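Local coordinates for protein Sodium/sialic acid symporter SiaT (Proteus mirabilis, PDB 5NV9) that uses the inward sodium gradient to drive uptake of the host-derived sialic acid N-acetylneuraminic acid across the inner membrane, at residues Tyr94-Phe99 with Leu421-Ile426. Numbering follows the deposited sequence.
Sequences YFYIPF and LFMLGI
Ile-426 lies over one face of the Tyr-96 ring, placing CG1 4.2 Å from the ring centroid and 25° off the normal, a CH-pi contact. The methylene sits toward the rim, nearest CE2 and CD2, and its apolar character suits the pi face. Phe-422 meets the same ring differently: its CB lies at the edge, in the ring plane, 3.9 Å from Tyr-96 CE2, while its own phenyl leads away, and the side chain also packs on Leu-112. Beyond the ring, Tyr-96 OH comes within 3.7 Å of both CG and CA of selenomethionine Met-423, whose selenium end is more distant. Tyrosine suits the place because its long, flat ring spans much of the 11.1 Å between the two axes. These short segments run nearly perpendicular, at 91°, and the contact brings together helices 89-102 and 415-427, more than 300 residues apart, within the LeuT fold of this sodium:solute symporter, at the cytoplasmic side and away from the sodium and sialic acid sites. Branching at CB lets Ile-426 fill several positions at once. CG1 stands anti to its carbonyl carbon (chi1 -70°) over the tyrosine, whereas CG2 lies 4.0 Å from Phe-95 CB. At the end of the longer branch, CD1 reaches CD1 of Phe-99 at 3.9 Å, the two side chains passing alongside and pointing opposite ways. CD1 also approaches the carbonyl O of Phe-95, where the helix widens into a pi-type turn over 94-96 ahead of a kink; Pro-98, lacking an N-H, suits that kink. The phenyl of Phe-95 turns outward from Ile-426 and meets Phe-427 edge-to-face, while Tyr-111 of helix 110-115 also packs against Ile-426.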
loop_
_atom_site.group_PDB
_atom_site.type_symbol
_atom_site.label_atom_id
_atom_site.label_comp_id
_atom_site.label_asym_id
_atom_site.label_seq_id
_atom_site.Cartn_x
_atom_site.Cartn_y
_atom_site.Cartn_z
ATOM N N TYR A 94 -7.540 12.290 15.622
ATOM C CA TYR A 94 -7.569 12.818 16.951
ATOM C C TYR A 94 -6.393 12.406 17.803
ATOM O O TYR A 94 -5.911 13.218 18.573
ATOM C CB TYR A 94 -8.889 12.463 17.645
ATOM C CG TYR A 94 -10.034 13.242 17.048
ATOM C CD1 TYR A 94 -9.976 14.657 16.976
ATOM C CD2 TYR A 94 -11.175 12.600 16.552
ATOM C CE1 TYR A 94 -11.003 15.395 16.405
ATOM C CE2 TYR A 94 -12.216 13.332 15.981
ATOM C CZ TYR A 94 -12.127 14.728 15.921
ATOM O OH TYR A 94 -13.138 15.477 15.345
ATOM N N PHE A 95 -5.889 11.178 17.667
ATOM C CA PHE A 95 -4.878 10.708 18.628
ATOM C C PHE A 95 -3.469 10.685 18.082
ATOM O O PHE A 95 -2.541 10.805 18.894
ATOM C CB PHE A 95 -5.268 9.353 19.180
ATOM C CG PHE A 95 -6.536 9.387 19.969
ATOM C CD1 PHE A 95 -6.618 10.137 21.126
ATOM C CD2 PHE A 95 -7.650 8.671 19.568
ATOM C CE1 PHE A 95 -7.802 10.198 21.857
ATOM C CE2 PHE A 95 -8.816 8.690 20.311
ATOM C CZ PHE A 95 -8.900 9.477 21.448
ATOM N N TYR A 96 -3.287 10.504 16.754
ATOM C CA TYR A 96 -1.925 10.261 16.184
ATOM C C TYR A 96 -1.401 11.504 15.509
ATOM O O TYR A 96 -0.345 11.980 15.841
ATOM C CB TYR A 96 -1.926 9.077 15.213
ATOM C CG TYR A 96 -2.084 7.674 15.839
ATOM C CD1 TYR A 96 -3.293 7.212 16.285
ATOM C CD2 TYR A 96 -0.987 6.811 15.924
ATOM C CE1 TYR A 96 -3.444 5.935 16.866
ATOM C CE2 TYR A 96 -1.103 5.520 16.460
ATOM C CZ TYR A 96 -2.327 5.099 16.957
ATOM O OH TYR A 96 -2.376 3.829 17.483
ATOM N N ILE A 97 -2.184 12.062 14.571
ATOM C CA ILE A 97 -1.725 13.191 13.687
ATOM C C ILE A 97 -1.167 14.443 14.417
ATOM O O ILE A 97 -0.081 14.960 14.012
ATOM C CB ILE A 97 -2.766 13.532 12.606
ATOM C CG1 ILE A 97 -2.671 12.456 11.515
ATOM C CG2 ILE A 97 -2.572 14.933 12.050
ATOM C CD1 ILE A 97 -3.782 12.500 10.474
ATOM N N PRO A 98 -1.761 14.807 15.555
ATOM C CA PRO A 98 -1.165 15.925 16.324
ATOM C C PRO A 98 0.272 15.710 16.772
ATOM O O PRO A 98 1.060 16.662 16.729
ATOM C CB PRO A 98 -2.124 16.104 17.516
ATOM C CG PRO A 98 -3.417 15.509 17.054
ATOM C CD PRO A 98 -3.024 14.343 16.168
ATOM N N PHE A 99 0.640 14.485 17.153
ATOM C CA PHE A 99 2.047 14.214 17.514
ATOM C C PHE A 99 2.950 14.324 16.328
ATOM O O PHE A 99 4.002 14.976 16.394
ATOM C CB PHE A 99 2.214 12.845 18.180
ATOM C CG PHE A 99 1.682 12.821 19.590
ATOM C CD1 PHE A 99 0.362 12.575 19.836
ATOM C CD2 PHE A 99 2.531 13.073 20.669
ATOM C CE1 PHE A 99 -0.113 12.595 21.121
ATOM C CE2 PHE A 99 2.048 13.078 21.954
ATOM C CZ PHE A 99 0.718 12.852 22.178
ATOM N N LEU A 421 3.937 -0.852 18.905
ATOM C CA LEU A 421 4.735 0.181 19.490
ATOM C C LEU A 421 4.039 1.519 19.469
ATOM O O LEU A 421 4.124 2.212 20.466
ATOM C CB LEU A 421 6.100 0.294 18.836
ATOM C CG LEU A 421 7.115 -0.820 19.144
ATOM C CD1 LEU A 421 8.290 -0.811 18.157
ATOM C CD2 LEU A 421 7.662 -0.687 20.552
ATOM N N PHE A 422 3.394 1.890 18.341
ATOM C CA PHE A 422 2.629 3.108 18.254
ATOM C C PHE A 422 1.406 3.101 19.155
ATOM O O PHE A 422 1.087 4.121 19.779
ATOM C CB PHE A 422 2.230 3.509 16.757
ATOM C CG PHE A 422 3.394 4.017 15.927
ATOM C CD1 PHE A 422 4.223 3.155 15.286
ATOM C CD2 PHE A 422 3.673 5.369 15.840
ATOM C CE1 PHE A 422 5.312 3.616 14.545
ATOM C CE2 PHE A 422 4.728 5.842 15.099
ATOM C CZ PHE A 422 5.556 4.961 14.456
HETATM N N MSE A 423 0.685 1.998 19.186
HETATM C CA MSE A 423 -0.522 1.889 20.037
HETATM C C MSE A 423 -0.154 2.028 21.485
HETATM O O MSE A 423 -0.788 2.756 22.250
HETATM C CB MSE A 423 -1.209 0.531 19.854
HETATM C CG MSE A 423 -1.754 0.340 18.451
HETATM SE SE MSE A 423 -2.705 -1.377 18.246
HETATM C CE MSE A 423 -4.055 -0.892 19.558
ATOM N N LEU A 424 0.942 1.394 21.843
ATOM C CA LEU A 424 1.470 1.420 23.243
ATOM C C LEU A 424 1.902 2.831 23.656
ATOM O O LEU A 424 1.483 3.343 24.672
ATOM C CB LEU A 424 2.650 0.458 23.356
ATOM C CG LEU A 424 3.306 0.367 24.745
ATOM C CD1 LEU A 424 2.376 -0.365 25.655
ATOM C CD2 LEU A 424 4.657 -0.306 24.696
ATOM N N GLY A 425 2.692 3.491 22.800
ATOM C CA GLY A 425 3.109 4.858 23.094
ATOM C C GLY A 425 1.945 5.818 23.186
ATOM O O GLY A 425 1.912 6.709 24.041
ATOM N N ILE A 426 1.013 5.677 22.256
ATOM C CA ILE A 426 -0.068 6.635 22.129
ATOM C C ILE A 426 -1.093 6.402 23.223
ATOM O O ILE A 426 -1.600 7.341 23.766
ATOM C CB ILE A 426 -0.704 6.637 20.677
ATOM C CG1 ILE A 426 0.258 7.228 19.615
ATOM C CG2 ILE A 426 -2.052 7.372 20.631
ATOM C CD1 ILE A 426 0.602 8.706 19.736
#